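Local coordinates for protein filamentous hemagglutinin (Bordetella pertussis, PDB 1RWR) that serves as a secreted adhesin, its N-terminal TPS domain probably directing export across the outer membrane by the two-partner secretion pathway, at residues 145-149 / 150-154. Numbering follows the deposited sequence.
Sequences VTIER and GGVNA
Ile-147 and Val-152 meet across a tight corner of the chain, their side chains crossing at about a right angle, with CD1 of Ile-147 4.1 Å from CG2 of Val-152. The two branches of Ile-147 divide the work. CG1 lies beside the backbone N (chi1 -57°) and carries CD1 to the valine, while CG2, on the carbonyl side, rests 3.9 Å from CA of Gly-151. The corner itself is a type I beta turn from Glu-148 to Gly-151, closed by the amide N of Gly-151 bonding to O of Glu-148 at 3.0 Å. That bond is bent, 136° at the hydrogen. Gly-151 leaves the turn with a positive phi, a backbone region that glycine enters easily. Arg-149 extends away on the exposed side, its CG set between the backbone N and the carbonyl carbon (chi1 64°), and its outer part touches a crystal neighbour. The amide of Gly-150 bonds to OD1 of Asn-112. The chain thus turns between strands 144-147 and 152-153 of the right-handed beta-helix, apolar groups directed into its interior. One bent backbone bond and apolar contacts, extended by Val-111 and Phe-160 of neighbouring strands, hold the bend, with no side-chain hydrogen bond between 145-149 and 150-154.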
ATOM      1  N   VAL A 145       5.947   2.754  -6.936  1.00 12.31           N
ATOM      2  CA  VAL A 145       4.965   3.519  -6.168  1.00 11.67           C
ATOM      3  C   VAL A 145       5.705   4.710  -5.615  1.00 11.51           C
ATOM      4  O   VAL A 145       6.757   4.560  -5.007  1.00 12.07           O
ATOM      5  CB  VAL A 145       4.355   2.721  -5.016  1.00 11.72           C
ATOM      6  CG1 VAL A 145       3.513   3.620  -4.046  1.00 12.53           C
ATOM      7  CG2 VAL A 145       3.546   1.554  -5.551  1.00 13.14           C
ATOM      8  N   THR A 146       5.180   5.892  -5.864  1.00 11.16           N
ATOM      9  CA  THR A 146       5.714   7.128  -5.321  1.00 11.92           C
ATOM     10  C   THR A 146       4.727   7.765  -4.353  1.00 11.82           C
ATOM     11  O   THR A 146       3.573   8.017  -4.702  1.00 11.09           O
ATOM     12  CB  THR A 146       5.996   8.117  -6.464  1.00 12.29           C
ATOM     13  OG1 THR A 146       6.968   7.572  -7.381  1.00 14.66           O
ATOM     14  CG2 THR A 146       6.571   9.389  -5.898  1.00 13.69           C
ATOM     15  N   ILE A 147       5.168   7.975  -3.118  1.00 11.97           N
ATOM     16  CA  ILE A 147       4.402   8.715  -2.160  1.00 13.02           C
ATOM     17  C   ILE A 147       4.900  10.160  -2.276  1.00 12.78           C
ATOM     18  O   ILE A 147       6.040  10.438  -1.963  1.00 12.77           O
ATOM     19  CB  ILE A 147       4.592   8.167  -0.707  1.00 13.28           C
ATOM     20  CG1 ILE A 147       4.230   6.678  -0.597  1.00 16.63           C
ATOM     21  CG2 ILE A 147       3.763   8.996   0.245  1.00 11.88           C
ATOM     22  CD1 ILE A 147       2.931   6.309  -1.171  1.00 19.94           C
ATOM     23  N   GLU A 148       4.045  11.021  -2.784  1.00 13.44           N
ATOM     24  CA  GLU A 148       4.332  12.442  -2.945  1.00 13.77           C
ATOM     25  C   GLU A 148       4.180  13.201  -1.645  1.00 13.40           C
ATOM     26  O   GLU A 148       3.774  12.664  -0.616  1.00 12.82           O
ATOM     27  CB  GLU A 148       3.447  13.045  -4.052  1.00 14.35           C
ATOM     28  CG  GLU A 148       3.606  12.344  -5.386  1.00 15.11           C
ATOM     29  CD  GLU A 148       2.731  12.894  -6.487  1.00 19.43           C
ATOM     30  OE1 GLU A 148       1.846  13.724  -6.182  1.00 21.99           O
ATOM     31  OE2 GLU A 148       2.939  12.495  -7.677  1.00 20.60           O
ATOM     32  N   ARG A 149       4.471  14.492  -1.685  1.00 13.85           N
ATOM     33  CA  ARG A 149       4.537  15.303  -0.470  1.00 15.35           C
ATOM     34  C   ARG A 149       3.298  15.319   0.431  1.00 14.36           C
ATOM     35  O   ARG A 149       3.431  15.524   1.627  1.00 15.34           O
ATOM     36  CB  ARG A 149       4.911  16.743  -0.848  1.00 16.69           C
ATOM     37  CG  ARG A 149       3.888  17.419  -1.691  1.00 21.82           C
ATOM     38  CD  ARG A 149       4.403  18.616  -2.454  1.00 28.64           C
ATOM     39  NE  ARG A 149       4.531  19.794  -1.609  1.00 33.19           N
ATOM     40  CZ  ARG A 149       5.634  20.140  -0.951  1.00 34.82           C
ATOM     41  NH1 ARG A 149       6.722  19.382  -1.000  1.00 37.38           N
ATOM     42  NH2 ARG A 149       5.657  21.256  -0.231  1.00 36.19           N
ATOM     43  N   GLY A 150       2.101  15.129  -0.144  1.00 13.69           N
ATOM     44  CA  GLY A 150       0.838  15.069   0.596  1.00 13.72           C
ATOM     45  C   GLY A 150       0.712  13.872   1.528  1.00 13.70           C
ATOM     46  O   GLY A 150      -0.026  13.909   2.540  1.00 14.46           O
ATOM     47  N   GLY A 151       1.400  12.783   1.175  1.00 12.74           N
ATOM     48  CA  GLY A 151       1.608  11.695   2.098  1.00 12.41           C
ATOM     49  C   GLY A 151       0.409  10.782   2.185  1.00 12.03           C
ATOM     50  O   GLY A 151      -0.530  10.839   1.355  1.00 11.28           O
ATOM     51  N   VAL A 152       0.467   9.930   3.192  1.00 11.49           N
ATOM     52  CA  VAL A 152      -0.578   8.961   3.485  1.00 11.49           C
ATOM     53  C   VAL A 152      -0.938   9.052   4.950  1.00 11.64           C
ATOM     54  O   VAL A 152      -0.075   8.969   5.854  1.00 12.92           O
ATOM     55  CB  VAL A 152      -0.159   7.506   3.145  1.00 11.39           C
ATOM     56  CG1 VAL A 152      -1.255   6.521   3.596  1.00 12.22           C
ATOM     57  CG2 VAL A 152       0.165   7.365   1.674  1.00 12.34           C
ATOM     58  N   ASN A 153      -2.228   9.190   5.186  1.00 12.10           N
ATOM     59  CA  ASN A 153      -2.829   9.041   6.511  1.00 12.23           C
ATOM     60  C   ASN A 153      -3.399   7.624   6.635  1.00 11.95           C
ATOM     61  O   ASN A 153      -4.445   7.335   6.089  1.00 12.50           O
ATOM     62  CB  ASN A 153      -3.966  10.052   6.668  1.00 12.93           C
ATOM     63  CG  ASN A 153      -4.691   9.950   8.023  1.00 14.13           C
ATOM     64  OD1 ASN A 153      -5.796  10.543   8.191  1.00 21.34           O
ATOM     65  ND2 ASN A 153      -4.126   9.265   8.951  1.00 12.33           N
ATOM     66  N   ALA A 154      -2.732   6.792   7.411  1.00 11.91           N
ATOM     67  CA  ALA A 154      -3.086   5.380   7.590  1.00 11.42           C
ATOM     68  C   ALA A 154      -4.013   5.090   8.794  1.00 12.70           C
ATOM     69  O   ALA A 154      -4.276   3.925   9.110  1.00 12.80           O
ATOM     70  CB  ALA A 154      -1.822   4.583   7.699  1.00 12.04           C
TER